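Local coordinates for putative secreted protein (Streptomyces coelicolor A3, PDB 2QF9) that is of unknown function but belongs to the DUF305 family of the ferritin clan and is probably secreted, folding into a helical bundle, at residues A[93-104]-A[115-126]. Sequence-based numbering, arbitrary orientation. Where two conformers were deposited one is given.
Sequences PGMATDAEMKKL and YYLQLMTEHHRG
P93 and G94 lie against the last turn of segment 115-126: P93 O, hydrogen-bonded to H19 NE2 of helix 8-31, also takes a CA-H...O contact from G126 CA at 3.4 Å, and G94 O another from H123 CA at 3.2 Å. A side chain on either glycine would hit the facing main chain; its absence lets loop and helix come this close. One water donates to both G94 O and L119 O. M95 runs alongside the imidazole, its selenium 3.9 Å from H123 NE2. T97 and E100 close a capping box, with OE1 accepting from T97 N; E100 CD rests 3.6 Å from L119 CD2, while OE2 shares a second water with Y115 OH. K103 stretches over one face of Y115, CE 3.6 Å from the ring centroid, and bends at chi4 (69°) for a cation-pi contact by NZ; L119 packs on the opposite face. Alanine in place of Y115 would probably leave K103 without its aromatic platform and the water on E100 OE2 without its second partner. L104 puts CB 4.0 Å from Y115 CD2 and CD1 4.0 Å from Y116 CB. The antiparallel helices thus adhere through apolar, aromatic and water-mediated contacts, while several polar atoms bond to helix 8-31.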
ATOM      1  N   PRO A  93     -14.549  -7.810 -13.884  1.00 16.98           N
ATOM      2  CA  PRO A  93     -14.537  -6.696 -14.837  1.00 16.44           C
ATOM      3  C   PRO A  93     -13.208  -5.897 -14.817  1.00 15.59           C
ATOM      4  O   PRO A  93     -12.756  -5.482 -13.750  1.00 14.61           O
ATOM      5  CB  PRO A  93     -15.713  -5.817 -14.359  1.00 16.69           C
ATOM      6  CG  PRO A  93     -16.660  -6.779 -13.708  1.00 17.39           C
ATOM      7  CD  PRO A  93     -15.808  -7.855 -13.097  1.00 17.82           C
ATOM      8  N   GLY A  94     -12.597  -5.714 -15.988  1.00 14.35           N
ATOM      9  CA  GLY A  94     -11.401  -4.876 -16.126  1.00 14.20           C
ATOM     10  C   GLY A  94     -10.078  -5.490 -15.695  1.00 14.11           C
ATOM     11  O   GLY A  94      -9.018  -4.878 -15.904  1.00 13.10           O
HETATM   12  N   MSE A  95     -10.125  -6.694 -15.104  1.00 14.02           N
HETATM   13  CA  MSE A  95      -8.891  -7.395 -14.711  1.00 14.04           C
HETATM   14  C   MSE A  95      -8.029  -7.681 -15.932  1.00 13.90           C
HETATM   15  O   MSE A  95      -8.538  -8.102 -16.984  1.00 14.72           O
HETATM   16  CB  MSE A  95      -9.163  -8.728 -13.996  1.00 14.43           C
HETATM   17  CG  MSE A  95      -9.738  -8.610 -12.625  1.00 17.01           C
HETATM   18 SE   MSE A  95      -8.394  -7.915 -11.401  1.00 21.53          SE
HETATM   19  CE  MSE A  95      -7.160  -9.355 -11.211  1.00 18.70           C
ATOM     20  N   ALA A  96      -6.730  -7.439 -15.805  1.00 12.89           N
ATOM     21  CA  ALA A  96      -5.786  -7.786 -16.882  1.00 12.84           C
ATOM     22  C   ALA A  96      -5.493  -9.287 -16.866  1.00 12.84           C
ATOM     23  O   ALA A  96      -5.476  -9.925 -15.813  1.00 12.89           O
ATOM     24  CB  ALA A  96      -4.477  -6.971 -16.756  1.00 12.05           C
ATOM     25  N   THR A  97      -5.288  -9.865 -18.047  1.00 12.78           N
ATOM     26  CA  THR A  97      -4.918 -11.283 -18.104  1.00 12.01           C
ATOM     27  C   THR A  97      -3.434 -11.468 -17.749  1.00 12.57           C
ATOM     28  O   THR A  97      -2.625 -10.529 -17.830  1.00 12.69           O
ATOM     29  CB  THR A  97      -5.131 -11.842 -19.517  1.00 12.53           C
ATOM     30  OG1 THR A  97      -4.134 -11.272 -20.387  1.00 11.31           O
ATOM     31  CG2 THR A  97      -6.541 -11.511 -20.003  1.00 12.44           C
ATOM     32  N   ASP A  98      -3.068 -12.700 -17.384  1.00 12.71           N
ATOM     33  CA  ASP A  98      -1.666 -13.017 -17.144  1.00 12.70           C
ATOM     34  C   ASP A  98      -0.788 -12.639 -18.329  1.00 12.55           C
ATOM     35  O   ASP A  98       0.327 -12.150 -18.139  1.00 12.10           O
ATOM     36  CB  ASP A  98      -1.496 -14.503 -16.808  1.00 13.60           C
ATOM     37  CG  ASP A  98      -2.102 -14.872 -15.457  1.00 15.15           C
ATOM     38  OD1 ASP A  98      -2.177 -13.998 -14.564  1.00 19.16           O
ATOM     39  OD2 ASP A  98      -2.523 -16.033 -15.301  1.00 18.59           O
ATOM     40  N   ALA A  99      -1.293 -12.862 -19.550  1.00 12.57           N
ATOM     41  CA  ALA A  99      -0.514 -12.562 -20.768  1.00 11.95           C
ATOM     42  C   ALA A  99      -0.293 -11.049 -20.924  1.00 11.58           C
ATOM     43  O   ALA A  99       0.759 -10.602 -21.385  1.00 10.78           O
ATOM     44  CB  ALA A  99      -1.211 -13.135 -22.022  1.00 12.94           C
ATOM     45  N   GLU A 100      -1.315 -10.279 -20.561  1.00 11.33           N
ATOM     46  CA  GLU A 100      -1.223  -8.804 -20.593  1.00 11.99           C
ATOM     47  C   GLU A 100      -0.192  -8.306 -19.576  1.00 12.03           C
ATOM     48  O   GLU A 100       0.613  -7.405 -19.856  1.00 11.37           O
ATOM     49  CB  GLU A 100      -2.605  -8.195 -20.308  1.00 11.72           C
ATOM     50  CG  GLU A 100      -3.522  -8.271 -21.542  1.00 12.57           C
ATOM     51  CD  GLU A 100      -4.956  -7.838 -21.273  1.00 14.31           C
ATOM     52  OE1 GLU A 100      -5.422  -7.890 -20.117  1.00 13.35           O
ATOM     53  OE2 GLU A 100      -5.628  -7.464 -22.256  1.00 16.72           O
HETATM   54  N   MSE A 101      -0.217  -8.887 -18.378  1.00 11.45           N
HETATM   55  CA  MSE A 101       0.763  -8.518 -17.337  1.00 12.76           C
HETATM   56  C   MSE A 101       2.190  -8.861 -17.775  1.00 12.51           C
HETATM   57  O   MSE A 101       3.111  -8.077 -17.566  1.00 12.92           O
HETATM   58  CB  MSE A 101       0.432  -9.193 -16.004  1.00 12.45           C
HETATM   59  CG  MSE A 101      -0.920  -8.807 -15.433  1.00 13.42           C
HETATM   60 SE   MSE A 101      -1.011  -6.903 -14.917  1.00 15.24          SE
HETATM   61  CE  MSE A 101       0.037  -7.027 -13.249  1.00 16.29           C
ATOM     62  N   LYS A 102       2.363 -10.025 -18.389  1.00 13.65           N
ATOM     63  CA  LYS A 102       3.657 -10.419 -18.932  1.00 14.55           C
ATOM     64  C   LYS A 102       4.119  -9.438 -20.019  1.00 13.47           C
ATOM     65  O   LYS A 102       5.275  -8.995 -20.005  1.00 13.52           O
ATOM     66  CB  LYS A 102       3.594 -11.838 -19.493  1.00 14.56           C
ATOM     67  CG  LYS A 102       4.906 -12.290 -20.147  1.00 17.49           C
ATOM     68  CD  LYS A 102       4.769 -13.663 -20.797  1.00 18.48           C
ATOM     69  CE  LYS A 102       6.138 -14.184 -21.199  1.00 24.66           C
ATOM     70  NZ  LYS A 102       6.640 -13.432 -22.373  1.00 28.59           N
ATOM     71  N   LYS A 103       3.213  -9.099 -20.943  1.00 13.10           N
ATOM     72  CA  LYS A 103       3.546  -8.220 -22.057  1.00 13.12           C
ATOM     73  C   LYS A 103       4.030  -6.883 -21.518  1.00 12.58           C
ATOM     74  O   LYS A 103       5.057  -6.370 -21.964  1.00 13.11           O
ATOM     75  CB  LYS A 103       2.356  -8.024 -23.004  1.00 13.79           C
ATOM     76  CG  LYS A 103       2.677  -7.150 -24.190  1.00 15.84           C
ATOM     77  CD  LYS A 103       1.489  -7.064 -25.130  1.00 20.71           C
ATOM     78  CE  LYS A 103       1.484  -5.741 -25.895  1.00 25.32           C
ATOM     79  NZ  LYS A 103       2.579  -5.637 -26.887  1.00 30.18           N
ATOM     80  N   LEU A 104       3.311  -6.340 -20.533  1.00 12.13           N
ATOM     81  CA  LEU A 104       3.676  -5.048 -19.941  1.00 12.47           C
ATOM     82  C   LEU A 104       5.136  -5.032 -19.485  1.00 13.09           C
ATOM     83  O   LEU A 104       5.873  -4.064 -19.738  1.00 12.60           O
ATOM     84  CB  LEU A 104       2.752  -4.702 -18.751  1.00 12.41           C
ATOM     85  CG  LEU A 104       3.036  -3.369 -18.046  1.00 12.98           C
ATOM     86  CD1 LEU A 104       2.867  -2.183 -18.992  1.00 12.84           C
ATOM     87  CD2 LEU A 104       2.121  -3.227 -16.845  1.00 13.14           C
ATOM     88  N   TYR A 115       0.898   1.064 -23.078  1.00 10.38           N
ATOM     89  CA  TYR A 115       0.274  -0.225 -22.742  1.00 10.35           C
ATOM     90  C   TYR A 115      -0.287  -0.198 -21.321  1.00 10.15           C
ATOM     91  O   TYR A 115      -1.394  -0.668 -21.087  1.00  9.95           O
ATOM     92  CB  TYR A 115       1.256  -1.374 -22.925  1.00 11.42           C
ATOM     93  CG  TYR A 115       0.545  -2.714 -23.044  1.00 11.94           C
ATOM     94  CD1 TYR A 115      -0.293  -2.974 -24.137  1.00 15.63           C
ATOM     95  CD2 TYR A 115       0.707  -3.706 -22.088  1.00 12.74           C
ATOM     96  CE1 TYR A 115      -0.953  -4.197 -24.260  1.00 17.21           C
ATOM     97  CE2 TYR A 115       0.052  -4.924 -22.195  1.00 13.84           C
ATOM     98  CZ  TYR A 115      -0.776  -5.168 -23.285  1.00 16.66           C
ATOM     99  OH  TYR A 115      -1.447  -6.370 -23.419  1.00 17.39           O
ATOM    100  N   TYR A 116       0.462   0.409 -20.401  1.00  9.78           N
ATOM    101  CA  TYR A 116       0.015   0.615 -19.016  1.00  9.44           C
ATOM    102  C   TYR A 116      -1.261   1.459 -18.975  1.00  9.67           C
ATOM    103  O   TYR A 116      -2.231   1.112 -18.295  1.00 10.09           O
ATOM    104  CB  TYR A 116       1.131   1.310 -18.228  1.00  9.59           C
ATOM    105  CG  TYR A 116       0.721   1.757 -16.855  1.00  8.28           C
ATOM    106  CD1 TYR A 116       0.602   0.835 -15.797  1.00 10.12           C
ATOM    107  CD2 TYR A 116       0.417   3.112 -16.602  1.00  9.68           C
ATOM    108  CE1 TYR A 116       0.223   1.249 -14.523  1.00 10.25           C
ATOM    109  CE2 TYR A 116       0.030   3.537 -15.336  1.00  8.54           C
ATOM    110  CZ  TYR A 116      -0.075   2.607 -14.298  1.00  9.67           C
ATOM    111  OH  TYR A 116      -0.436   3.020 -13.049  1.00  9.93           O
ATOM    112  N   LEU A 117      -1.245   2.581 -19.687  1.00  8.56           N
ATOM    113  CA  LEU A 117      -2.407   3.455 -19.749  1.00  8.88           C
ATOM    114  C   LEU A 117      -3.638   2.752 -20.327  1.00  9.69           C
ATOM    115  O   LEU A 117      -4.746   2.971 -19.869  1.00  9.81           O
ATOM    116  CB  LEU A 117      -2.082   4.735 -20.516  1.00  8.56           C
ATOM    117  CG  LEU A 117      -1.073   5.653 -19.807  1.00  7.70           C
ATOM    118  CD1 LEU A 117      -0.515   6.635 -20.823  1.00  9.01           C
ATOM    119  CD2 LEU A 117      -1.692   6.377 -18.593  1.00  8.99           C
ATOM    120  N   GLN A 118      -3.427   1.900 -21.323  1.00  9.58           N
ATOM    121  CA  GLN A 118      -4.539   1.141 -21.919  1.00 10.29           C
ATOM    122  C   GLN A 118      -5.092   0.106 -20.936  1.00 10.45           C
ATOM    123  O   GLN A 118      -6.315   0.028 -20.730  1.00 10.56           O
ATOM    124  CB  GLN A 118      -4.074   0.465 -23.195  1.00 10.48           C
ATOM    125  CG  GLN A 118      -3.882   1.462 -24.344  1.00 10.94           C
ATOM    126  CD  GLN A 118      -3.165   0.833 -25.535  1.00 14.41           C
ATOM    127  OE1 GLN A 118      -2.428  -0.133 -25.389  1.00 14.64           O
ATOM    128  NE2 GLN A 118      -3.378   1.398 -26.722  1.00 14.08           N
ATOM    129  N   LEU A 119      -4.188  -0.666 -20.328  1.00 10.03           N
ATOM    130  CA  LEU A 119      -4.601  -1.653 -19.326  1.00  9.74           C
ATOM    131  C   LEU A 119      -5.294  -1.003 -18.130  1.00  9.48           C
ATOM    132  O   LEU A 119      -6.313  -1.500 -17.650  1.00  9.04           O
ATOM    133  CB  LEU A 119      -3.422  -2.467 -18.825  1.00  9.58           C
ATOM    134  CG  LEU A 119      -2.753  -3.450 -19.787  1.00  8.88           C
ATOM    135  CD1 LEU A 119      -1.531  -4.079 -19.113  1.00 11.13           C
ATOM    136  CD2 LEU A 119      -3.735  -4.545 -20.292  1.00 12.23           C
HETATM  137  N   MSE A 120      -4.759   0.116 -17.653  1.00  9.25           N
HETATM  138  CA  MSE A 120      -5.313   0.744 -16.459  0.70  9.36           C
HETATM  139  C   MSE A 120      -6.665   1.410 -16.780  1.00  9.53           C
HETATM  140  O   MSE A 120      -7.558   1.456 -15.933  1.00  9.73           O
HETATM  141  CB  MSE A 120      -4.313   1.736 -15.859  0.70  9.10           C
HETATM  142  CG  MSE A 120      -4.723   2.269 -14.499  0.70 11.93           C
HETATM  143 SE   MSE A 120      -4.840   0.893 -13.092  0.70 14.72          SE
HETATM  144  CE  MSE A 120      -2.943   0.790 -12.645  0.70 16.29           C
ATOM    145  N   THR A 121      -6.818   1.913 -18.003  1.00  9.86           N
ATOM    146  CA  THR A 121      -8.106   2.469 -18.409  1.00 10.68           C
ATOM    147  C   THR A 121      -9.199   1.383 -18.303  1.00 10.99           C
ATOM    148  O   THR A 121     -10.266   1.587 -17.676  1.00 10.55           O
ATOM    149  CB  THR A 121      -8.040   3.124 -19.826  1.00 10.53           C
ATOM    150  OG1 THR A 121      -7.234   4.306 -19.755  1.00 10.98           O
ATOM    151  CG2 THR A 121      -9.436   3.499 -20.331  1.00 12.61           C
ATOM    152  N   GLU A 122      -8.906   0.214 -18.861  1.00 10.96           N
ATOM    153  CA  GLU A 122      -9.834  -0.907 -18.788  0.50 11.94           C
ATOM    154  C   GLU A 122     -10.060  -1.350 -17.335  1.00 11.71           C
ATOM    155  O   GLU A 122     -11.189  -1.652 -16.925  1.00 11.25           O
ATOM    156  CB  GLU A 122      -9.316  -2.053 -19.644  0.50 12.10           C
ATOM    157  CG  GLU A 122     -10.201  -3.283 -19.669  0.50 12.79           C
ATOM    158  CD  GLU A 122     -11.602  -3.043 -20.219  0.50 15.40           C
ATOM    159  OE1 GLU A 122     -11.924  -1.933 -20.724  0.50 15.72           O
ATOM    160  OE2 GLU A 122     -12.396  -3.994 -20.135  0.50 16.71           O
ATOM    161  N   HIS A 123      -8.973  -1.373 -16.577  1.00 11.64           N
ATOM    162  CA  HIS A 123      -9.000  -1.765 -15.174  1.00 11.15           C
ATOM    163  C   HIS A 123      -9.915  -0.827 -14.372  1.00 11.19           C
ATOM    164  O   HIS A 123     -10.771  -1.292 -13.621  1.00 11.15           O
ATOM    165  CB  HIS A 123      -7.584  -1.751 -14.620  1.00 10.83           C
ATOM    166  CG  HIS A 123      -7.383  -2.656 -13.448  1.00 11.12           C
ATOM    167  ND1 HIS A 123      -7.452  -2.219 -12.144  1.00 14.02           N
ATOM    168  CD2 HIS A 123      -7.100  -3.974 -13.387  1.00 14.49           C
ATOM    169  CE1 HIS A 123      -7.213  -3.231 -11.329  1.00 10.14           C
ATOM    170  NE2 HIS A 123      -7.004  -4.308 -12.059  1.00 15.55           N
ATOM    171  N   HIS A 124      -9.726   0.480 -14.557  1.00 10.84           N
ATOM    172  CA  HIS A 124     -10.578   1.508 -13.949  1.00 11.04           C
ATOM    173  C   HIS A 124     -12.048   1.360 -14.353  1.00 12.24           C
ATOM    174  O   HIS A 124     -12.928   1.497 -13.497  1.00 12.28           O
ATOM    175  CB  HIS A 124     -10.078   2.906 -14.317  1.00 10.28           C
ATOM    176  CG  HIS A 124      -8.995   3.429 -13.424  1.00 10.67           C
ATOM    177  ND1 HIS A 124      -8.146   2.614 -12.696  1.00 11.62           N
ATOM    178  CD2 HIS A 124      -8.623   4.704 -13.153  1.00 10.88           C
ATOM    179  CE1 HIS A 124      -7.314   3.372 -11.999  1.00 13.49           C
ATOM    180  NE2 HIS A 124      -7.585   4.643 -12.256  1.00 12.23           N
ATOM    181  N   ARG A 125     -12.304   1.077 -15.635  1.00 12.62           N
ATOM    182  CA  ARG A 125     -13.685   0.890 -16.104  1.00 13.37           C
ATOM    183  C   ARG A 125     -14.386  -0.242 -15.343  1.00 13.28           C
ATOM    184  O   ARG A 125     -15.518  -0.064 -14.874  1.00 13.27           O
ATOM    185  CB  ARG A 125     -13.756   0.703 -17.613  1.00 13.49           C
ATOM    186  CG  ARG A 125     -13.501   1.986 -18.390  1.00 15.87           C
ATOM    187  CD  ARG A 125     -13.992   1.866 -19.847  1.00 21.35           C
ATOM    188  NE  ARG A 125     -13.445   2.912 -20.723  1.00 25.73           N
ATOM    189  CZ  ARG A 125     -13.788   4.200 -20.691  1.00 28.59           C
ATOM    190  NH1 ARG A 125     -14.686   4.653 -19.809  1.00 29.41           N
ATOM    191  NH2 ARG A 125     -13.228   5.044 -21.550  1.00 28.17           N
ATOM    192  N   GLY A 126     -13.688  -1.374 -15.187  1.00 12.72           N
ATOM    193  CA  GLY A 126     -14.203  -2.532 -14.441  1.00 12.87           C
ATOM    194  C   GLY A 126     -14.432  -2.160 -12.977  1.00 12.91           C
ATOM    195  O   GLY A 126     -15.449  -2.521 -12.379  1.00 12.47           O
TER
HETATM  196  O   HOH W   1      -6.846  -4.318 -17.666  1.00 11.95           O
HETATM  197  O   HOH W   2      -4.385  -5.599 -24.101  1.00 29.43           O